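Local coordinates for PHD finger protein 3 (Homo sapiens, PDB 6IC9) that reads the phosphorylated C-terminal domain of RNA polymerase II through its SPOC domain, the part described here, and so regulates neuronal gene expression, at residues I14-I19 with K26-A31; F18-S23 with S48-G53; Q58-Y63 with D116-P121; K73-V78 with L149-R154. All coordinates share one frame; numbering follows the deposited sequence.

In the fold
Interactions 1, 2 and 4 are strand pairings in one mixed sheet, and interaction 3 lays helix 57-70 against that sheet. Interactions 1 and 2 share Phe18 and Ile19: strand 15-21 pairs antiparallel with 25-35 on one side and parallel with 48-55 on the other. Both are partly buried, with an apolar face inward and lysines or amides outward. Interactions 3 and 4 are buried, their centres about 10 Å apart, and are linked by backbone pairing of 114-122 with 147-155. Interaction 4 rests on ladder bonds and aliphatic packing, whereas interaction 3 uses side chains alone. The bound peptide reaches interactions 2, 3 and 4.

Interaction 1. Residues I14-I19 with K26-A31; sequences IWKGFI and KFVTKA
Phe27 O is met twice by the facing strand: Ile19 N donates a hydrogen bond of 2.9 Å to it, and the CA-H of Phe18 approaches as a CA-H...O contact. The same hairpin ladder continues through Gly17 and Thr29, which exchange bonds in both directions, and Ile14 N closes it on Ala31 O at 2.8 Å. On the inward face, Ile19 and Phe27 lie side by side, and Ile19 CB stands over the Phe27 ring, 4.3 Å from its centroid. The Thr29 methyl CG2, set between the backbone N and the carbonyl carbon, touches Trp15 CZ3 at the indole edge at 3.6 Å. Ala31 CB meets the same edge at CE3, while Gly17 N lies over one indole face, toward its rim. Thr29 OG1 turns to Thr81 O, and Trp15 NE1 bonds Pro46 O.

The other face carries Lys16, Phe18, Val28 and Lys30. Val28 CG2 lies over one face of the Phe18 ring, 3.4 Å from Phe18 CE2. Lys16 CG and Lys30 CG touch, yet their ammonium groups stay apart, Lys16 NZ to Lys30 NZ 5.8 Å. The hairpin is thus two-sided: aromatic and methyl packing faces Phe80 and Leu94, while the outer face mixes the Phe18-Val28 contact with lysines whose like charges would probably disfavour close approach of their ammonium groups.

Interaction 2. Residues F18-S23 with S48-G53; sequences FINMPS and SIQVGG
The parallel pairing of Phe18, Ile19 and Asn20 with Ser48, Ile49 and Gln50 joins the first and last strands of the sheet order, in keeping with the closed, barrel-like framework of SPOC domains. Three backbone bonds make the ladder: Ile49 N donates to Phe18 O, Asn20 N to Ile49 O at 2.8 Å, and Val51 N to Asn20 O.

Inside, Val51 points toward strand 18-21 and touches two of its side chains. Its CG2 meets Ile19 CG2 at 3.8 Å, and its CB touches Met21 CB at the same 3.8 Å. Met21, extended with CG anti to the backbone N, runs on past Val51 CG1, which SD reaches at 4.0 Å. Leu94, Tyr97 and Phe98 of helix 85-101 cover Met21.

On the opposite face Asn20 and Gln50 lie side by side with their amide planes 63° apart. A bend at chi2 (-63°) brings Gln50 CD back beside Asn20. Gln50 OE1 lies 3.7 Å from Asn20 CB, and Ser48 OG rests against the same Asn20 CB at 3.5 Å.

Beyond the ladder, Gly52 and Gly53 both face Val106 in a classic beta bulge, and the bound peptide packs on Met21 and Pro22. The backbone ladder thus holds the strands together, with apolar packing on the Ile19 and Ile49 face and mostly polar groups beside Phe18 on the other. Pairing with strand 18-21 ends at Val51, which leaves the Gly52 backbone to hydrogen-bond the peptide.

Interaction 3. Residues Q58-Y63 with D116-P121; sequences QTVWDY and DMYLIP
Tyr118, Tyr63 and Val60 carry this packing of helix 57-70 on strand 114-122. Val60 sets its CG2 over the middle of the Tyr118 ring, 3.9 Å from the centroid and 7° off the normal, a nearly axial CH-pi contact. Its other methyl, CG1, anti to the backbone N (chi1 172°), comes to 4.0 Å from Tyr118 CD2. The valine and tyrosine side chains run antiparallel past one another, and the Tyr118 hydroxyl reaches Tyr63 as well: OH lies 3.6 Å from Tyr63 CE1. There the two tyrosine side chains cross at about a right angle.

Tyr63 and Asp116 meet tip to tip. Tyr63 OH donates to Asp116 OD1, which lies in the plane of the phenol ring, while the carboxylate is turned 84° from that plane. The modelled separation is very short, and its exact length is doubtful. Asp116 OD2 bonds a polar side chain of the bound peptide. At the far end Trp61 CH2 meets Ile120 CD1 tip to tip at 3.9 Å, and Trp61 NE1 bonds Tyr104 OH.

An apolar peptide side chain packs on Tyr63 and Tyr118, so these rings serve both the helix-sheet core and the binding surface. Lys115 NZ, bonded to the same Tyr63 OH, may polarise the phenol as a donor to Asp116, whose two oxygens divide between fold and peptide.

Interaction 4. Residues K73-V78 with L149-R154; sequences KEICVV and LGLIIR
Cys76 SG lies between its backbone N and carbonyl carbon (chi1 80°), and Arg154 is extended at chi2 (156°), which places its CD 4.1 Å from Cys76 SG. A bend at chi3 then redirects NE, and the guanidinium leaves the strand for Asp44, with which NH2 forms a salt bridge; NH2 also bonds Glu39 O.

Under these side chains runs a regular antiparallel ladder of six bonds. Glu74 and Arg154, Cys76 and Ile152, and Val78 and Gly150 each exchange a reciprocal pair; the straightest is Arg154 N to Glu74 O at 2.8 Å and 176°. Gly150 N comes to Val78 O from above the carbonyl plane.

On the face of Ile75 and Val77, Leu151 CD1 touches both, 3.5 Å from Ile75 CG2 and 4.1 Å from Val77 CG2. On the face of Cys76 and Val78, Ile152 CD1 lies 4.0 Å from Val78 CG2. Lys73 lays CB on Arg154 O at 3.3 Å, then bends away, and its NZ bonds a modified side chain of the bound peptide, presumably a phosphoserine.

Helix 57-70 covers Lys73, Ile75 and Leu151 through Ile67, Lys68, Val60 and Trp61, and Leu41 of helix 41-44 packs on Cys76, Val78, Ile152 and Arg154. In the sheet, strands 25-35 and 114-122 flank the pair.

Interaction 1. Residues I14-I19 with K26-A31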
loop_
_atom_site.group_PDB
_atom_site.type_symbol
_atom_site.label_atom_id
_atom_site.label_comp_id
_atom_site.label_asym_id
_atom_site.label_seq_id
_atom_site.Cartn_x
_atom_site.Cartn_y
_atom_site.Cartn_z
ATOM N N ILE A 14 5.043 -3.573 -12.072
ATOM C CA ILE A 14 5.334 -4.894 -11.520
ATOM C C ILE A 14 4.086 -5.740 -11.221
ATOM O O ILE A 14 4.228 -6.937 -10.902
ATOM C CB ILE A 14 6.217 -4.762 -10.260
ATOM C CG1 ILE A 14 5.549 -3.860 -9.234
ATOM C CG2 ILE A 14 7.479 -4.037 -10.626
ATOM C CD1 ILE A 14 4.542 -4.567 -8.353
ATOM N N TRP A 15 2.885 -5.176 -11.304
ATOM C CA TRP A 15 1.657 -5.942 -11.067
ATOM C C TRP A 15 0.486 -5.136 -11.603
ATOM O O TRP A 15 0.520 -3.906 -11.568
ATOM C CB TRP A 15 1.459 -6.217 -9.571
ATOM C CG TRP A 15 0.113 -6.752 -9.137
ATOM C CD1 TRP A 15 -0.262 -8.073 -9.032
ATOM C CD2 TRP A 15 -1.036 -5.976 -8.720
ATOM N NE1 TRP A 15 -1.545 -8.154 -8.566
ATOM C CE2 TRP A 15 -2.034 -6.893 -8.334
ATOM C CE3 TRP A 15 -1.276 -4.600 -8.566
ATOM C CZ2 TRP A 15 -3.295 -6.488 -7.874
ATOM C CZ3 TRP A 15 -2.562 -4.182 -8.091
ATOM C CH2 TRP A 15 -3.547 -5.133 -7.766
ATOM N N LYS A 16 -0.521 -5.831 -12.137
ATOM C CA LYS A 16 -1.750 -5.186 -12.613
ATOM C C LYS A 16 -2.901 -5.993 -12.062
ATOM O O LYS A 16 -2.918 -7.226 -12.186
ATOM C CB LYS A 16 -1.856 -5.134 -14.157
ATOM C CG LYS A 16 -3.105 -4.421 -14.683
ATOM C CD LYS A 16 -3.228 -4.737 -16.198
ATOM C CE LYS A 16 -4.470 -4.193 -16.822
ATOM N NZ LYS A 16 -4.651 -4.727 -18.237
ATOM N N GLY A 17 -3.820 -5.340 -11.386
ATOM C CA GLY A 17 -4.884 -6.101 -10.764
ATOM C C GLY A 17 -5.879 -5.142 -10.160
ATOM O O GLY A 17 -5.798 -3.940 -10.389
ATOM N N PHE A 18 -6.841 -5.688 -9.422
ATOM C CA PHE A 18 -7.876 -4.857 -8.804
ATOM C C PHE A 18 -7.452 -4.472 -7.387
ATOM O O PHE A 18 -6.814 -5.252 -6.678
ATOM C CB PHE A 18 -9.204 -5.611 -8.703
ATOM C CG PHE A 18 -9.890 -5.729 -10.011
ATOM C CD1 PHE A 18 -9.505 -6.732 -10.896
ATOM C CD2 PHE A 18 -10.825 -4.772 -10.424
ATOM C CE1 PHE A 18 -10.135 -6.848 -12.167
ATOM C CE2 PHE A 18 -11.475 -4.902 -11.707
ATOM C CZ PHE A 18 -11.089 -5.922 -12.578
ATOM N N ILE A 19 -7.926 -3.312 -6.950
ATOM C CA ILE A 19 -8.119 -3.030 -5.548
ATOM C C ILE A 19 -9.612 -2.983 -5.288
ATOM O O ILE A 19 -10.358 -2.308 -6.008
ATOM C CB ILE A 19 -7.440 -1.708 -5.155
ATOM C CG1 ILE A 19 -5.915 -1.892 -5.267
ATOM C CG2 ILE A 19 -7.892 -1.321 -3.755
ATOM C CD1 ILE A 19 -5.104 -0.576 -4.900
ATOM N N LYS A 26 -13.898 -0.019 -6.355
ATOM C CA LYS A 26 -13.218 -1.163 -6.957
ATOM C C LYS A 26 -12.660 -0.718 -8.295
ATOM O O LYS A 26 -13.400 -0.157 -9.104
ATOM C CB LYS A 26 -14.163 -2.375 -7.117
ATOM C CG LYS A 26 -13.697 -3.425 -8.070
ATOM C CD LYS A 26 -14.742 -4.565 -8.192
ATOM C CE LYS A 26 -14.415 -5.484 -9.385
ATOM N NZ LYS A 26 -15.546 -6.476 -9.571
ATOM N N PHE A 27 -11.371 -0.968 -8.548
ATOM C CA PHE A 27 -10.821 -0.477 -9.808
ATOM C C PHE A 27 -9.593 -1.285 -10.172
ATOM O O PHE A 27 -9.002 -1.959 -9.326
ATOM C CB PHE A 27 -10.493 1.012 -9.718
ATOM C CG PHE A 27 -9.601 1.368 -8.542
ATOM C CD1 PHE A 27 -10.160 1.621 -7.274
ATOM C CD2 PHE A 27 -8.238 1.357 -8.683
ATOM C CE1 PHE A 27 -9.331 1.950 -6.160
ATOM C CE2 PHE A 27 -7.395 1.689 -7.543
ATOM C CZ PHE A 27 -7.987 1.938 -6.309
ATOM N N VAL A 28 -9.197 -1.165 -11.439
ATOM C CA VAL A 28 -7.984 -1.777 -11.979
ATOM C C VAL A 28 -6.852 -0.779 -11.852
ATOM O O VAL A 28 -7.008 0.411 -12.141
ATOM C CB VAL A 28 -8.143 -2.187 -13.447
ATOM C CG1 VAL A 28 -6.877 -2.934 -13.932
ATOM C CG2 VAL A 28 -9.387 -3.041 -13.581
ATOM N N THR A 29 -5.707 -1.274 -11.424
ATOM C CA THR A 29 -4.577 -0.408 -11.145
ATOM C C THR A 29 -3.303 -1.144 -11.547
ATOM O O THR A 29 -3.246 -2.364 -11.516
ATOM C CB THR A 29 -4.577 -0.005 -9.653
ATOM O OG1 THR A 29 -3.445 0.818 -9.384
ATOM C CG2 THR A 29 -4.450 -1.247 -8.779
ATOM N N LYS A 30 -2.249 -0.385 -11.864
ATOM C CA LYS A 30 -0.925 -0.945 -12.044
ATOM C C LYS A 30 -0.068 -0.447 -10.885
ATOM O O LYS A 30 -0.233 0.701 -10.462
ATOM C CB LYS A 30 -0.318 -0.485 -13.369
ATOM C CG LYS A 30 -0.872 -1.276 -14.608
ATOM C CD LYS A 30 -0.476 -0.529 -15.904
ATOM C CE LYS A 30 -0.878 -1.353 -17.165
ATOM N NZ LYS A 30 -0.654 -0.544 -18.436
ATOM N N ALA A 31 0.798 -1.311 -10.369
ATOM C CA ALA A 31 1.760 -0.938 -9.303
ATOM C C ALA A 31 3.147 -0.749 -9.899
ATOM O O ALA A 31 3.593 -1.571 -10.708
ATOM C CB ALA A 31 1.835 -2.035 -8.234
#

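Interaction 2. Residues F18-S23 with S48-G53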
loop_
_atom_site.group_PDB
_atom_site.type_symbol
_atom_site.label_atom_id
_atom_site.label_comp_id
_atom_site.label_asym_id
_atom_site.label_seq_id
_atom_site.Cartn_x
_atom_site.Cartn_y
_atom_site.Cartn_z
ATOM N N PHE A 18 -6.841 -5.688 -9.422
ATOM C CA PHE A 18 -7.876 -4.857 -8.804
ATOM C C PHE A 18 -7.452 -4.472 -7.387
ATOM O O PHE A 18 -6.814 -5.252 -6.678
ATOM C CB PHE A 18 -9.204 -5.611 -8.703
ATOM C CG PHE A 18 -9.890 -5.729 -10.011
ATOM C CD1 PHE A 18 -9.505 -6.732 -10.896
ATOM C CD2 PHE A 18 -10.825 -4.772 -10.424
ATOM C CE1 PHE A 18 -10.135 -6.848 -12.167
ATOM C CE2 PHE A 18 -11.475 -4.902 -11.707
ATOM C CZ PHE A 18 -11.089 -5.922 -12.578
ATOM N N ILE A 19 -7.926 -3.312 -6.950
ATOM C CA ILE A 19 -8.119 -3.030 -5.548
ATOM C C ILE A 19 -9.612 -2.983 -5.288
ATOM O O ILE A 19 -10.358 -2.308 -6.008
ATOM C CB ILE A 19 -7.440 -1.708 -5.155
ATOM C CG1 ILE A 19 -5.915 -1.892 -5.267
ATOM C CG2 ILE A 19 -7.892 -1.321 -3.755
ATOM C CD1 ILE A 19 -5.104 -0.576 -4.900
ATOM N N ASN A 20 -10.050 -3.662 -4.247
ATOM C CA ASN A 20 -11.484 -3.824 -4.033
ATOM C C ASN A 20 -11.778 -3.523 -2.578
ATOM O O ASN A 20 -11.405 -4.307 -1.703
ATOM C CB ASN A 20 -11.946 -5.242 -4.415
ATOM C CG ASN A 20 -13.463 -5.369 -4.388
ATOM O OD1 ASN A 20 -14.136 -4.471 -3.893
ATOM N ND2 ASN A 20 -14.003 -6.465 -4.955
ATOM N N MET A 21 -12.438 -2.386 -2.308
ATOM C CA MET A 21 -12.894 -2.079 -0.956
ATOM C C MET A 21 -14.410 -2.104 -0.974
ATOM O O MET A 21 -15.039 -1.160 -1.469
ATOM C CB MET A 21 -12.395 -0.711 -0.453
ATOM C CG MET A 21 -12.748 -0.499 1.020
ATOM S SD MET A 21 -12.058 0.971 1.753
ATOM C CE MET A 21 -12.567 0.865 3.468
ATOM N N PRO A 22 -15.032 -3.162 -0.472
ATOM C CA PRO A 22 -16.491 -3.295 -0.567
ATOM C C PRO A 22 -17.220 -2.097 0.009
ATOM O O PRO A 22 -16.890 -1.605 1.102
ATOM C CB PRO A 22 -16.777 -4.582 0.225
ATOM C CG PRO A 22 -15.502 -5.424 0.005
ATOM C CD PRO A 22 -14.366 -4.386 0.014
ATOM N N SER A 23 -18.181 -1.611 -0.770
ATOM C CA SER A 23 -19.023 -0.442 -0.523
ATOM C C SER A 23 -18.262 0.870 -0.680
ATOM O O SER A 23 -18.779 1.924 -0.314
ATOM C CB SER A 23 -19.689 -0.486 0.859
ATOM O OG SER A 23 -18.800 -0.023 1.872
ATOM N N SER A 48 -6.919 -9.520 -7.055
ATOM C CA SER A 48 -7.721 -8.451 -6.484
ATOM C C SER A 48 -7.304 -8.327 -5.037
ATOM O O SER A 48 -7.441 -9.287 -4.282
ATOM C CB SER A 48 -9.219 -8.742 -6.575
ATOM O OG SER A 48 -9.918 -7.703 -5.915
ATOM N N ILE A 49 -6.738 -7.175 -4.674
ATOM C CA ILE A 49 -6.408 -6.877 -3.285
ATOM C C ILE A 49 -7.678 -6.445 -2.584
ATOM O O ILE A 49 -8.250 -5.408 -2.939
ATOM C CB ILE A 49 -5.362 -5.760 -3.195
ATOM C CG1 ILE A 49 -4.081 -6.187 -3.879
ATOM C CG2 ILE A 49 -5.168 -5.333 -1.685
ATOM C CD1 ILE A 49 -3.076 -5.052 -4.043
ATOM N N GLN A 50 -8.118 -7.229 -1.585
ATOM C CA GLN A 50 -9.346 -6.958 -0.839
ATOM C C GLN A 50 -9.017 -6.071 0.345
ATOM O O GLN A 50 -8.283 -6.484 1.236
ATOM C CB GLN A 50 -9.984 -8.243 -0.304
ATOM C CG GLN A 50 -10.377 -9.200 -1.418
ATOM C CD GLN A 50 -11.447 -8.618 -2.344
ATOM O OE1 GLN A 50 -12.409 -7.929 -1.904
ATOM N NE2 GLN A 50 -11.284 -8.886 -3.635
ATOM N N VAL A 51 -9.560 -4.871 0.365
ATOM C CA VAL A 51 -9.303 -3.990 1.507
ATOM C C VAL A 51 -10.319 -4.327 2.601
ATOM O O VAL A 51 -11.530 -4.123 2.426
ATOM C CB VAL A 51 -9.392 -2.523 1.088
ATOM C CG1 VAL A 51 -9.055 -1.608 2.282
ATOM C CG2 VAL A 51 -8.498 -2.272 -0.120
ATOM N N GLY A 52 -9.837 -4.902 3.684
ATOM C CA GLY A 52 -10.632 -5.420 4.772
ATOM C C GLY A 52 -10.898 -4.487 5.911
ATOM O O GLY A 52 -11.685 -4.820 6.798
ATOM N N GLY A 53 -10.228 -3.346 5.969
ATOM C CA GLY A 53 -10.400 -2.499 7.128
ATOM C C GLY A 53 -9.467 -1.317 7.098
ATOM O O GLY A 53 -8.782 -1.047 6.097
#

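Interaction 3. Residues Q58-Y63 with D116-P121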
loop_
_atom_site.group_PDB
_atom_site.type_symbol
_atom_site.label_atom_id
_atom_site.label_comp_id
_atom_site.label_asym_id
_atom_site.label_seq_id
_atom_site.Cartn_x
_atom_site.Cartn_y
_atom_site.Cartn_z
ATOM N N GLN A 58 -0.229 5.851 13.080
ATOM C CA GLN A 58 0.774 5.655 14.121
ATOM C C GLN A 58 0.927 4.174 14.486
ATOM O O GLN A 58 2.042 3.716 14.769
ATOM C CB GLN A 58 0.416 6.493 15.346
ATOM C CG GLN A 58 1.495 6.481 16.425
ATOM C CD GLN A 58 2.807 7.045 15.901
ATOM O OE1 GLN A 58 2.844 8.169 15.384
ATOM N NE2 GLN A 58 3.879 6.274 16.007
ATOM N N THR A 59 -0.174 3.404 14.474
ATOM C CA THR A 59 -0.075 1.967 14.743
ATOM C C THR A 59 0.797 1.283 13.697
ATOM O O THR A 59 1.655 0.463 14.036
ATOM C CB THR A 59 -1.472 1.336 14.798
ATOM O OG1 THR A 59 -2.237 1.987 15.823
ATOM C CG2 THR A 59 -1.385 -0.169 15.147
ATOM N N VAL A 60 0.594 1.612 12.415
ATOM C CA VAL A 60 1.451 1.067 11.360
ATOM C C VAL A 60 2.909 1.458 11.581
ATOM O O VAL A 60 3.807 0.632 11.422
ATOM C CB VAL A 60 0.945 1.540 9.993
ATOM C CG1 VAL A 60 1.948 1.135 8.859
ATOM C CG2 VAL A 60 -0.395 0.841 9.752
ATOM N N TRP A 61 3.182 2.746 11.864
ATOM C CA TRP A 61 4.593 3.150 11.972
ATOM C C TRP A 61 5.267 2.561 13.212
ATOM O O TRP A 61 6.443 2.219 13.153
ATOM C CB TRP A 61 4.723 4.684 11.943
ATOM C CG TRP A 61 4.188 5.203 10.610
ATOM C CD1 TRP A 61 3.228 6.145 10.427
ATOM C CD2 TRP A 61 4.566 4.756 9.294
ATOM N NE1 TRP A 61 2.995 6.329 9.091
ATOM C CE2 TRP A 61 3.784 5.475 8.374
ATOM C CE3 TRP A 61 5.471 3.792 8.813
ATOM C CZ2 TRP A 61 3.888 5.287 6.983
ATOM C CZ3 TRP A 61 5.588 3.602 7.434
ATOM C CH2 TRP A 61 4.793 4.352 6.534
ATOM N N ASP A 62 4.548 2.399 14.317
ATOM C CA ASP A 62 5.114 1.663 15.453
ATOM C C ASP A 62 5.452 0.222 15.065
ATOM O O ASP A 62 6.538 -0.280 15.356
ATOM C CB ASP A 62 4.127 1.662 16.619
ATOM C CG ASP A 62 3.957 3.032 17.242
ATOM O OD1 ASP A 62 3.022 3.213 18.058
ATOM O OD2 ASP A 62 4.723 3.934 16.884
ATOM N N TYR A 63 4.535 -0.444 14.342
ATOM C CA TYR A 63 4.766 -1.806 13.889
ATOM C C TYR A 63 5.942 -1.883 12.923
ATOM O O TYR A 63 6.770 -2.811 12.989
ATOM C CB TYR A 63 3.466 -2.288 13.226
ATOM C CG TYR A 63 3.531 -3.614 12.572
ATOM C CD1 TYR A 63 3.063 -3.776 11.265
ATOM C CD2 TYR A 63 4.046 -4.720 13.242
ATOM C CE1 TYR A 63 3.085 -5.020 10.630
ATOM C CE2 TYR A 63 4.070 -5.988 12.611
ATOM C CZ TYR A 63 3.604 -6.119 11.321
ATOM O OH TYR A 63 3.611 -7.346 10.716
ATOM N N ASP A 116 1.860 -8.492 5.574
ATOM C CA ASP A 116 0.958 -7.344 5.720
ATOM C C ASP A 116 1.050 -6.460 4.487
ATOM O O ASP A 116 2.112 -6.348 3.865
ATOM C CB ASP A 116 1.294 -6.398 6.907
ATOM C CG ASP A 116 1.560 -7.130 8.202
ATOM O OD1 ASP A 116 2.749 -7.411 8.485
ATOM O OD2 ASP A 116 0.591 -7.385 8.919
ATOM N N MET A 117 -0.066 -5.849 4.139
ATOM C CA MET A 117 -0.053 -4.824 3.108
ATOM C C MET A 117 -0.993 -3.698 3.515
ATOM O O MET A 117 -2.166 -3.937 3.820
ATOM C CB MET A 117 -0.437 -5.397 1.744
ATOM C CG MET A 117 -0.397 -4.311 0.665
ATOM S SD MET A 117 -0.351 -5.121 -0.961
ATOM C CE MET A 117 -0.088 -3.709 -1.987
ATOM N N TYR A 118 -0.475 -2.483 3.540
ATOM C CA TYR A 118 -1.268 -1.309 3.899
ATOM C C TYR A 118 -1.364 -0.372 2.709
ATOM O O TYR A 118 -0.435 -0.275 1.899
ATOM C CB TYR A 118 -0.637 -0.540 5.072
ATOM C CG TYR A 118 -0.520 -1.436 6.304
ATOM C CD1 TYR A 118 -1.665 -1.804 7.011
ATOM C CD2 TYR A 118 0.735 -1.960 6.685
ATOM C CE1 TYR A 118 -1.566 -2.677 8.118
ATOM C CE2 TYR A 118 0.858 -2.798 7.803
ATOM C CZ TYR A 118 -0.293 -3.160 8.482
ATOM O OH TYR A 118 -0.143 -3.991 9.561
ATOM N N LEU A 119 -2.484 0.336 2.608
ATOM C CA LEU A 119 -2.722 1.288 1.530
ATOM C C LEU A 119 -2.700 2.669 2.126
ATOM O O LEU A 119 -3.546 2.980 2.971
ATOM C CB LEU A 119 -4.077 1.036 0.864
ATOM C CG LEU A 119 -4.406 1.471 -0.561
ATOM C CD1 LEU A 119 -3.531 0.742 -1.653
ATOM C CD2 LEU A 119 -5.874 1.056 -0.775
ATOM N N ILE A 120 -1.772 3.498 1.656
ATOM C CA ILE A 120 -1.444 4.785 2.241
ATOM C C ILE A 120 -1.856 5.894 1.271
ATOM O O ILE A 120 -1.357 5.942 0.150
ATOM C CB ILE A 120 0.059 4.855 2.549
ATOM C CG1 ILE A 120 0.381 3.850 3.658
ATOM C CG2 ILE A 120 0.431 6.340 2.956
ATOM C CD1 ILE A 120 1.910 3.733 3.956
ATOM N N PRO A 121 -2.720 6.820 1.662
ATOM C CA PRO A 121 -2.967 7.984 0.804
ATOM C C PRO A 121 -1.849 9.005 0.997
ATOM O O PRO A 121 -1.525 9.383 2.127
ATOM C CB PRO A 121 -4.309 8.511 1.311
ATOM C CG PRO A 121 -4.330 8.133 2.765
ATOM C CD PRO A 121 -3.608 6.796 2.846
#

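Interaction 4. Residues K73-V78 with L149-R154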
loop_
_atom_site.group_PDB
_atom_site.type_symbol
_atom_site.label_atom_id
_atom_site.label_comp_id
_atom_site.label_asym_id
_atom_site.label_seq_id
_atom_site.Cartn_x
_atom_site.Cartn_y
_atom_site.Cartn_z
ATOM N N LYS A 73 12.146 -9.396 8.056
ATOM C CA LYS A 73 11.205 -9.119 6.966
ATOM C C LYS A 73 11.817 -8.109 6.009
ATOM O O LYS A 73 12.774 -7.400 6.337
ATOM C CB LYS A 73 9.856 -8.597 7.485
ATOM C CG LYS A 73 9.183 -9.484 8.610
ATOM C CD LYS A 73 8.549 -10.756 8.063
ATOM C CE LYS A 73 8.121 -11.687 9.222
ATOM N NZ LYS A 73 9.281 -12.444 9.773
ATOM N N GLU A 74 11.240 -8.045 4.821
ATOM C CA GLU A 74 11.610 -7.075 3.802
ATOM C C GLU A 74 10.428 -6.142 3.605
ATOM O O GLU A 74 9.282 -6.605 3.483
ATOM C CB GLU A 74 11.940 -7.757 2.474
ATOM C CG GLU A 74 13.089 -8.760 2.513
ATOM C CD GLU A 74 14.464 -8.097 2.470
ATOM O OE1 GLU A 74 15.452 -8.798 2.150
ATOM O OE2 GLU A 74 14.560 -6.881 2.760
ATOM N N ILE A 75 10.708 -4.850 3.581
ATOM C CA ILE A 75 9.698 -3.822 3.407
ATOM C C ILE A 75 9.866 -3.260 2.009
ATOM O O ILE A 75 10.973 -2.870 1.623
ATOM C CB ILE A 75 9.815 -2.707 4.454
ATOM C CG1 ILE A 75 9.551 -3.248 5.862
ATOM C CG2 ILE A 75 8.776 -1.627 4.128
ATOM C CD1 ILE A 75 9.972 -2.296 6.868
ATOM N N CYS A 76 8.790 -3.231 1.240
ATOM C CA CYS A 76 8.874 -2.440 0.024
ATOM C C CYS A 76 7.627 -1.583 -0.153
ATOM O O CYS A 76 6.600 -1.758 0.501
ATOM C CB CYS A 76 9.181 -3.295 -1.188
ATOM S SG CYS A 76 7.839 -4.183 -1.900
ATOM N N VAL A 77 7.779 -0.579 -0.983
ATOM C CA VAL A 77 6.768 0.451 -1.138
ATOM C C VAL A 77 6.511 0.516 -2.630
ATOM O O VAL A 77 7.473 0.547 -3.412
ATOM C CB VAL A 77 7.238 1.824 -0.599
ATOM C CG1 VAL A 77 6.103 2.822 -0.868
ATOM C CG2 VAL A 77 7.560 1.763 0.946
ATOM N N VAL A 78 5.239 0.411 -3.036
ATOM C CA VAL A 78 4.868 0.574 -4.438
ATOM C C VAL A 78 3.918 1.755 -4.544
ATOM O O VAL A 78 3.381 2.254 -3.542
ATOM C CB VAL A 78 4.207 -0.678 -5.052
ATOM C CG1 VAL A 78 5.176 -1.856 -5.021
ATOM C CG2 VAL A 78 2.847 -1.046 -4.308
ATOM N N LEU A 149 -0.253 4.671 -2.139
ATOM C CA LEU A 149 0.920 3.831 -2.018
ATOM C C LEU A 149 0.539 2.508 -1.376
ATOM O O LEU A 149 -0.378 2.450 -0.565
ATOM C CB LEU A 149 1.921 4.580 -1.101
ATOM C CG LEU A 149 3.030 5.476 -1.682
ATOM C CD1 LEU A 149 2.645 6.338 -2.855
ATOM C CD2 LEU A 149 3.746 6.287 -0.539
ATOM N N GLY A 150 1.287 1.460 -1.687
ATOM C CA GLY A 150 1.196 0.200 -0.978
ATOM C C GLY A 150 2.481 -0.007 -0.185
ATOM O O GLY A 150 3.573 0.012 -0.746
ATOM N N LEU A 151 2.325 -0.242 1.107
ATOM C CA LEU A 151 3.433 -0.612 2.003
ATOM C C LEU A 151 3.327 -2.100 2.214
ATOM O O LEU A 151 2.354 -2.562 2.805
ATOM C CB LEU A 151 3.289 0.156 3.323
ATOM C CG LEU A 151 4.195 -0.294 4.453
ATOM C CD1 LEU A 151 5.592 -0.080 3.995
ATOM C CD2 LEU A 151 3.857 0.595 5.693
ATOM N N ILE A 152 4.312 -2.865 1.723
ATOM C CA ILE A 152 4.218 -4.315 1.688
ATOM C C ILE A 152 5.306 -4.916 2.581
ATOM O O ILE A 152 6.506 -4.673 2.367
ATOM C CB ILE A 152 4.339 -4.845 0.241
ATOM C CG1 ILE A 152 3.372 -4.040 -0.659
ATOM C CG2 ILE A 152 4.017 -6.328 0.177
ATOM C CD1 ILE A 152 3.565 -4.362 -2.141
ATOM N N ILE A 153 4.884 -5.678 3.581
ATOM C CA ILE A 153 5.778 -6.427 4.468
ATOM C C ILE A 153 5.852 -7.863 3.969
ATOM O O ILE A 153 4.848 -8.581 4.002
ATOM C CB ILE A 153 5.266 -6.414 5.919
ATOM C CG1 ILE A 153 4.816 -5.006 6.321
ATOM C CG2 ILE A 153 6.331 -7.021 6.881
ATOM C CD1 ILE A 153 5.925 -3.962 6.177
ATOM N N ARG A 154 7.039 -8.307 3.543
ATOM C CA ARG A 154 7.217 -9.669 3.044
ATOM C C ARG A 154 8.183 -10.485 3.915
ATOM O O ARG A 154 9.064 -9.951 4.588
ATOM C CB ARG A 154 7.719 -9.619 1.605
ATOM C CG ARG A 154 6.980 -8.479 0.835
ATOM C CD ARG A 154 7.749 -7.943 -0.377
ATOM N NE ARG A 154 7.608 -8.940 -1.401
ATOM C CZ ARG A 154 8.235 -8.966 -2.572
ATOM N NH1 ARG A 154 9.103 -8.028 -2.942
ATOM N NH2 ARG A 154 7.952 -9.966 -3.377
#